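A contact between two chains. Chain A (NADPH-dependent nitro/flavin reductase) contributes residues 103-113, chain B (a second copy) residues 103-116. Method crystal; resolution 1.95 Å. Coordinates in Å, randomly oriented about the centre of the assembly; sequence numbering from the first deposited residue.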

ATOM      1  N   ASN A 103     -15.308   4.924   9.210  1.00 15.39           N
ATOM      2  CA  ASN A 103     -15.598   5.619   7.967  1.00 14.75           C
ATOM      3  C   ASN A 103     -14.664   5.194   6.821  1.00 17.06           C
ATOM      4  O   ASN A 103     -13.744   4.401   7.039  1.00 15.90           O
ATOM      5  N   THR A 104     -14.895   5.741   5.619  1.00 13.63           N
ATOM      6  CA  THR A 104     -14.102   5.451   4.425  1.00 12.94           C
ATOM      7  C   THR A 104     -12.674   5.953   4.605  1.00 14.77           C
ATOM      8  O   THR A 104     -11.736   5.242   4.236  1.00 12.97           O
ATOM      9  N   GLU A 105     -12.510   7.155   5.190  1.00 10.49           N
ATOM     10  CA  GLU A 105     -11.188   7.736   5.446  1.00 10.93           C
ATOM     11  C   GLU A 105     -10.287   6.774   6.248  1.00 14.20           C
ATOM     12  O   GLU A 105      -9.180   6.486   5.814  1.00 12.60           O
HETATM   13  N   MSE A 106     -10.781   6.241   7.373  1.00 11.35           N
HETATM   14  CA  MSE A 106      -9.986   5.330   8.216  1.00 12.46           C
HETATM   15  C   MSE A 106      -9.731   3.991   7.508  1.00 14.98           C
HETATM   16  O   MSE A 106      -8.710   3.360   7.757  1.00 12.95           O
ATOM     17  N   PHE A 107     -10.656   3.575   6.616  1.00 14.48           N
ATOM     18  CA  PHE A 107     -10.486   2.342   5.841  1.00 13.04           C
ATOM     19  C   PHE A 107      -9.332   2.545   4.836  1.00 14.28           C
ATOM     20  O   PHE A 107      -8.456   1.693   4.706  1.00 11.95           O
HETATM   21  N   MSE A 108      -9.287   3.710   4.207  1.00 11.27           N
HETATM   22  CA  MSE A 108      -8.195   4.041   3.283  1.00 12.50           C
HETATM   23  C   MSE A 108      -6.860   4.134   4.036  1.00 14.64           C
HETATM   24  O   MSE A 108      -5.853   3.564   3.598  1.00 10.73           O
ATOM     25  N   VAL A 109      -6.877   4.775   5.209  1.00 12.72           N
ATOM     26  CA  VAL A 109      -5.684   4.935   6.045  1.00 12.59           C
ATOM     27  C   VAL A 109      -5.081   3.576   6.402  1.00 13.63           C
ATOM     28  O   VAL A 109      -3.870   3.358   6.203  1.00 11.41           O
ATOM     29  N   SER A 110      -5.916   2.666   6.906  1.00  9.96           N
ATOM     30  CA  SER A 110      -5.434   1.350   7.347  1.00 11.53           C
ATOM     31  C   SER A 110      -4.951   0.458   6.196  1.00 14.44           C
ATOM     32  O   SER A 110      -3.926  -0.205   6.358  1.00 14.69           O
ATOM     33  N   LEU A 111      -5.638   0.489   5.028  1.00 12.23           N
ATOM     34  CA  LEU A 111      -5.223  -0.281   3.852  1.00 12.09           C
ATOM     35  C   LEU A 111      -3.870   0.203   3.329  1.00 13.25           C
ATOM     36  O   LEU A 111      -2.997  -0.614   3.039  1.00 10.70           O
ATOM     37  N   ILE A 112      -3.704   1.530   3.213  1.00 10.97           N
ATOM     38  CA  ILE A 112      -2.448   2.132   2.740  1.00  9.87           C
ATOM     39  C   ILE A 112      -1.312   1.821   3.734  1.00 12.93           C
ATOM     40  O   ILE A 112      -0.242   1.403   3.313  1.00 11.94           O
ATOM     41  N   ASP A 113      -1.554   1.999   5.042  1.00  9.66           N
ATOM     42  CA  ASP A 113      -0.525   1.715   6.058  1.00  9.03           C
ATOM     43  C   ASP A 113      -0.028   0.267   5.951  1.00 11.75           C
ATOM     44  O   ASP A 113       1.173   0.037   5.956  1.00 11.92           O
TER
ATOM     45  N   ASN B 103     -17.286  -1.766  -6.959  1.00 19.14           N
ATOM     46  CA  ASN B 103     -17.370  -2.562  -5.746  1.00 18.75           C
ATOM     47  C   ASN B 103     -16.190  -2.348  -4.788  1.00 19.32           C
ATOM     48  O   ASN B 103     -15.177  -1.768  -5.179  1.00 18.93           O
ATOM     49  N   THR B 104     -16.332  -2.807  -3.543  1.00 14.04           N
ATOM     50  CA  THR B 104     -15.321  -2.661  -2.493  1.00 13.40           C
ATOM     51  C   THR B 104     -14.028  -3.389  -2.882  1.00 15.79           C
ATOM     52  O   THR B 104     -12.941  -2.848  -2.677  1.00 14.25           O
ATOM     53  N   GLU B 105     -14.161  -4.603  -3.447  1.00 12.23           N
ATOM     54  CA  GLU B 105     -13.019  -5.409  -3.870  1.00 10.88           C
ATOM     55  C   GLU B 105     -12.075  -4.622  -4.777  1.00 14.65           C
ATOM     56  O   GLU B 105     -10.869  -4.570  -4.494  1.00 15.13           O
HETATM   57  N   MSE B 106     -12.606  -3.995  -5.844  1.00 12.52           N
HETATM   58  CA  MSE B 106     -11.771  -3.239  -6.792  1.00 12.01           C
HETATM   59  C   MSE B 106     -11.191  -1.980  -6.157  1.00 14.20           C
HETATM   60  O   MSE B 106     -10.110  -1.518  -6.555  1.00 10.74           O
ATOM     61  N   PHE B 107     -11.927  -1.386  -5.202  1.00 11.87           N
ATOM     62  CA  PHE B 107     -11.426  -0.210  -4.471  1.00 11.67           C
ATOM     63  C   PHE B 107     -10.177  -0.637  -3.643  1.00 14.31           C
ATOM     64  O   PHE B 107      -9.164   0.059  -3.651  1.00 12.98           O
HETATM   65  N   MSE B 108     -10.245  -1.803  -2.978  1.00 11.49           N
HETATM   66  CA  MSE B 108      -9.129  -2.340  -2.191  1.00 10.91           C
HETATM   67  C   MSE B 108      -7.947  -2.668  -3.115  1.00 13.14           C
HETATM   68  O   MSE B 108      -6.813  -2.283  -2.830  1.00 10.52           O
ATOM     69  N   VAL B 109      -8.233  -3.323  -4.253  1.00 12.26           N
ATOM     70  CA  VAL B 109      -7.218  -3.679  -5.253  1.00 11.42           C
ATOM     71  C   VAL B 109      -6.410  -2.442  -5.703  1.00 14.29           C
ATOM     72  O   VAL B 109      -5.170  -2.456  -5.661  1.00 11.18           O
ATOM     73  N   SER B 110      -7.119  -1.367  -6.070  1.00 12.66           N
ATOM     74  CA  SER B 110      -6.490  -0.162  -6.583  1.00 12.60           C
ATOM     75  C   SER B 110      -5.765   0.617  -5.515  1.00 16.03           C
ATOM     76  O   SER B 110      -4.671   1.135  -5.782  1.00 15.88           O
ATOM     77  N   LEU B 111      -6.311   0.658  -4.289  1.00 12.09           N
ATOM     78  CA  LEU B 111      -5.616   1.347  -3.191  1.00 12.22           C
ATOM     79  C   LEU B 111      -4.280   0.619  -2.866  1.00 13.68           C
ATOM     80  O   LEU B 111      -3.254   1.276  -2.751  1.00 10.90           O
ATOM     81  N   ILE B 112      -4.304  -0.732  -2.759  1.00  9.81           N
ATOM     82  CA  ILE B 112      -3.115  -1.552  -2.459  1.00  8.84           C
ATOM     83  C   ILE B 112      -2.068  -1.455  -3.577  1.00 12.49           C
ATOM     84  O   ILE B 112      -0.883  -1.257  -3.281  1.00 12.32           O
ATOM     85  N   ASP B 113      -2.507  -1.567  -4.849  1.00  8.26           N
ATOM     86  CA  ASP B 113      -1.584  -1.476  -5.998  1.00  8.07           C
ATOM     87  C   ASP B 113      -0.825  -0.143  -5.983  1.00 11.12           C
ATOM     88  O   ASP B 113       0.397  -0.132  -6.146  1.00  8.73           O
ATOM     89  N   ALA B 114      -1.553   0.972  -5.786  1.00  9.49           N
ATOM     90  CA  ALA B 114      -0.958   2.322  -5.739  1.00 10.42           C
ATOM     91  C   ALA B 114       0.015   2.464  -4.574  1.00 11.22           C
ATOM     92  O   ALA B 114       1.076   3.051  -4.756  1.00  9.35           O
ATOM     93  N   ALA B 115      -0.355   1.955  -3.383  1.00  8.84           N
ATOM     94  CA  ALA B 115       0.499   2.028  -2.190  1.00  9.61           C
ATOM     95  C   ALA B 115       1.804   1.212  -2.371  1.00 11.97           C
ATOM     96  O   ALA B 115       2.867   1.704  -2.016  1.00 11.77           O
ATOM     97  N   LEU B 116       1.728  -0.006  -2.935  1.00  9.33           N
ATOM     98  CA  LEU B 116       2.957  -0.805  -3.155  1.00  9.70           C
ATOM     99  C   LEU B 116       3.905  -0.068  -4.119  1.00 11.40           C
ATOM    100  O   LEU B 116       5.115  -0.020  -3.889  1.00 10.02           O
TER

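The two helices approach to 9.2 Å between axes, their N-to-C directions 46° apart, and bury 475 Å² in a contact without hydrogen bonds across it. Leu A111 and Leu B111 cover the most surface, 79 and 71 Å². Both CA-to-CB bonds point toward the partner, with chi1 near -100°, between wells, and chi2 p. Their CD2 atoms lie 4.2 Å apart, and each also packs on the opposing selenomethionine: Leu A111 CD2 to Met B108 CG is 3.7 Å, Met A108 CG to Leu B111 CD2 3.8 Å.

Phe A107 and Phe B107 come next, at 59 and 58 Å². Both point toward the partner with chi1 t. The rings meet edge to edge, Phe A107 CD2 lying 3.8 Å from Phe B107 CE2, each near the plane of the other ring. Phe A107 CZ reaches Met B108 CG at 3.7 Å, and Met A108 CG reaches Phe B107 CZ at the same distance. Both selenomethionines (chi1 m, chi2 t, chi3 p) start sideways.

Beyond the leucines, Ile A112 CG2 lies 4.3 Å from Ala B115 CB, where the backbones converge to 5.7 Å between Ile A112 CA and Ala B115 CA. No polar group bonds across the contact. Asn A103 OD1 caps Met A106 N at 2.9 Å and Asn B103 OD1 caps Met B106 N at 3.0 Å, each at the start of its own helix, while several other polar side chains have partners elsewhere in the structure.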

ATOM      1  CB  ASN A 103     -15.603   7.150   8.181  1.00 17.25           C
ATOM      2  CG  ASN A 103     -14.293   7.770   8.616  1.00 30.55           C
ATOM      3  OD1 ASN A 103     -13.218   7.152   8.595  1.00 21.41           O
ATOM      4  ND2 ASN A 103     -14.352   9.046   8.967  1.00 24.08           N
ATOM      5  CB  THR A 104     -14.816   5.999   3.159  1.00 18.83           C
ATOM      6  OG1 THR A 104     -16.080   5.328   3.039  1.00 17.78           O
ATOM      7  CG2 THR A 104     -13.972   5.836   1.855  1.00 14.59           C
ATOM      8  CB  GLU A 105     -11.286   9.121   6.144  1.00 11.56           C
ATOM      9  CG  GLU A 105      -9.932   9.683   6.584  1.00 14.93           C
ATOM     10  CD  GLU A 105      -8.851   9.976   5.544  1.00 20.77           C
ATOM     11  OE1 GLU A 105      -9.110   9.886   4.322  1.00 21.05           O
ATOM     12  OE2 GLU A 105      -7.737  10.358   5.964  1.00 18.70           O
HETATM   13  CB  MSE A 106     -10.637   5.083   9.590  1.00 17.00           C
HETATM   14  CG  MSE A 106     -10.569   6.289  10.528  1.00 27.13           C
HETATM   15 SE   MSE A 106      -8.777   7.065  10.630  1.00 38.94          SE
HETATM   16  CE  MSE A 106      -9.291   8.884  10.140  1.00 36.54           C
ATOM     17  CB  PHE A 107     -11.797   1.978   5.143  1.00 15.21           C
ATOM     18  CG  PHE A 107     -11.748   0.765   4.239  1.00 16.86           C
ATOM     19  CD1 PHE A 107     -11.476  -0.498   4.758  1.00 19.30           C
ATOM     20  CD2 PHE A 107     -12.086   0.868   2.897  1.00 19.25           C
ATOM     21  CE1 PHE A 107     -11.525  -1.632   3.944  1.00 19.85           C
ATOM     22  CE2 PHE A 107     -12.115  -0.261   2.080  1.00 22.06           C
ATOM     23  CZ  PHE A 107     -11.819  -1.501   2.607  1.00 20.22           C
HETATM   24  CB  MSE A 108      -8.506   5.358   2.551  1.00 14.95           C
HETATM   25  CG  MSE A 108      -9.719   5.256   1.666  1.00 22.13           C
HETATM   26 SE   MSE A 108     -10.079   6.936   0.728  1.00 31.33          SE
HETATM   27  CE  MSE A 108      -8.723   6.826  -0.526  1.00 26.37           C
ATOM     28  CB  VAL A 109      -5.976   5.829   7.297  1.00 15.30           C
ATOM     29  CG1 VAL A 109      -4.940   5.611   8.397  1.00 14.82           C
ATOM     30  CG2 VAL A 109      -6.046   7.316   6.897  1.00 14.41           C
ATOM     31  CB  SER A 110      -6.478   0.646   8.220  1.00 16.74           C
ATOM     32  OG  SER A 110      -7.695   0.452   7.519  1.00 27.32           O
ATOM     33  CB  LEU A 111      -6.272  -0.193   2.734  1.00 13.50           C
ATOM     34  CG  LEU A 111      -7.216  -1.401   2.609  1.00 20.88           C
ATOM     35  CD1 LEU A 111      -8.090  -1.536   3.848  1.00 21.96           C
ATOM     36  CD2 LEU A 111      -8.092  -1.261   1.388  1.00 26.94           C
ATOM     37  CB  ILE A 112      -2.617   3.647   2.435  1.00 11.44           C
ATOM     38  CG1 ILE A 112      -3.581   3.832   1.211  1.00 11.01           C
ATOM     39  CG2 ILE A 112      -1.241   4.316   2.191  1.00 10.00           C
ATOM     40  CD1 ILE A 112      -4.190   5.254   1.084  1.00 16.68           C
ATOM     41  CB  ASP A 113      -1.072   1.980   7.471  1.00 10.92           C
ATOM     42  CG  ASP A 113      -0.662   3.313   8.088  1.00 17.79           C
ATOM     43  OD1 ASP A 113      -0.348   4.262   7.323  1.00 17.69           O
ATOM     44  OD2 ASP A 113      -0.661   3.410   9.332  1.00 18.07           O
TER
ATOM     45  CB  ASN B 103     -17.675  -4.041  -6.045  1.00 22.47           C
ATOM     46  CG  ASN B 103     -16.541  -4.979  -6.437  1.00 42.30           C
ATOM     47  OD1 ASN B 103     -15.388  -4.593  -6.721  1.00 33.63           O
ATOM     48  ND2 ASN B 103     -16.879  -6.268  -6.505  1.00 28.24           N
ATOM     49  CB  THR B 104     -15.908  -3.065  -1.146  1.00 16.50           C
ATOM     50  OG1 THR B 104     -16.939  -2.120  -0.852  1.00 17.68           O
ATOM     51  CG2 THR B 104     -14.869  -3.063  -0.005  1.00 15.24           C
ATOM     52  CB  GLU B 105     -13.474  -6.730  -4.513  1.00 11.44           C
ATOM     53  CG  GLU B 105     -12.363  -7.545  -5.181  1.00 14.44           C
ATOM     54  CD  GLU B 105     -11.200  -8.046  -4.337  1.00 16.96           C
ATOM     55  OE1 GLU B 105     -11.257  -7.943  -3.091  1.00 15.46           O
ATOM     56  OE2 GLU B 105     -10.238  -8.590  -4.928  1.00 16.45           O
HETATM   57  CB  MSE B 106     -12.528  -2.925  -8.105  1.00 14.71           C
HETATM   58  CG  MSE B 106     -12.722  -4.148  -9.011  1.00 24.06           C
HETATM   59 SE   MSE B 106     -11.122  -5.295  -9.201  1.00 34.72          SE
HETATM   60  CE  MSE B 106      -9.945  -4.117 -10.182  1.00 30.32           C
ATOM     61  CB  PHE B 107     -12.542   0.345  -3.555  1.00 13.18           C
ATOM     62  CG  PHE B 107     -12.188   1.529  -2.684  1.00 14.74           C
ATOM     63  CD1 PHE B 107     -11.745   2.715  -3.247  1.00 17.79           C
ATOM     64  CD2 PHE B 107     -12.435   1.504  -1.317  1.00 18.96           C
ATOM     65  CE1 PHE B 107     -11.514   3.842  -2.453  1.00 19.53           C
ATOM     66  CE2 PHE B 107     -12.176   2.622  -0.517  1.00 22.68           C
ATOM     67  CZ  PHE B 107     -11.706   3.782  -1.091  1.00 20.41           C
HETATM   68  CB  MSE B 108      -9.566  -3.599  -1.413  1.00 13.05           C
HETATM   69  CG  MSE B 108     -10.643  -3.309  -0.361  1.00 20.18           C
HETATM   70 SE   MSE B 108     -11.205  -4.967   0.538  1.00 28.91          SE
HETATM   71  CE  MSE B 108      -9.679  -5.261   1.569  1.00 23.68           C
ATOM     72  CB  VAL B 109      -7.837  -4.469  -6.445  1.00 13.17           C
ATOM     73  CG1 VAL B 109      -6.901  -4.471  -7.664  1.00 13.42           C
ATOM     74  CG2 VAL B 109      -8.140  -5.905  -6.014  1.00 11.70           C
ATOM     75  CB  SER B 110      -7.475   0.685  -7.395  1.00 16.53           C
ATOM     76  OG  SER B 110      -8.523   1.193  -6.596  1.00 23.75           O
ATOM     77  CB  LEU B 111      -6.495   1.414  -1.933  1.00 13.66           C
ATOM     78  CG  LEU B 111      -7.233   2.728  -1.628  1.00 21.52           C
ATOM     79  CD1 LEU B 111      -8.085   3.185  -2.801  1.00 23.09           C
ATOM     80  CD2 LEU B 111      -8.104   2.553  -0.394  1.00 28.90           C
ATOM     81  CB  ILE B 112      -3.482  -3.008  -2.094  1.00 10.18           C
ATOM     82  CG1 ILE B 112      -4.309  -3.039  -0.759  1.00 12.18           C
ATOM     83  CG2 ILE B 112      -2.213  -3.895  -1.969  1.00  8.84           C
ATOM     84  CD1 ILE B 112      -5.111  -4.362  -0.562  1.00 12.98           C
ATOM     85  CB  ASP B 113      -2.359  -1.625  -7.319  1.00  9.99           C
ATOM     86  CG  ASP B 113      -2.249  -3.000  -7.951  1.00 16.41           C
ATOM     87  OD1 ASP B 113      -1.983  -3.991  -7.202  1.00 15.26           O
ATOM     88  OD2 ASP B 113      -2.426  -3.095  -9.176  1.00 16.58           O
ATOM     89  CB  ALA B 114      -2.049   3.389  -5.647  1.00 11.63           C
ATOM     90  CB  ALA B 115      -0.264   1.546  -0.962  1.00  9.83           C
ATOM     91  CB  LEU B 116       2.653  -2.212  -3.707  1.00  9.75           C
ATOM     92  CG  LEU B 116       1.708  -3.121  -2.936  1.00 14.57           C
ATOM     93  CD1 LEU B 116       1.599  -4.487  -3.627  1.00 14.48           C
ATOM     94  CD2 LEU B 116       2.110  -3.285  -1.475  1.00 10.10           C
TER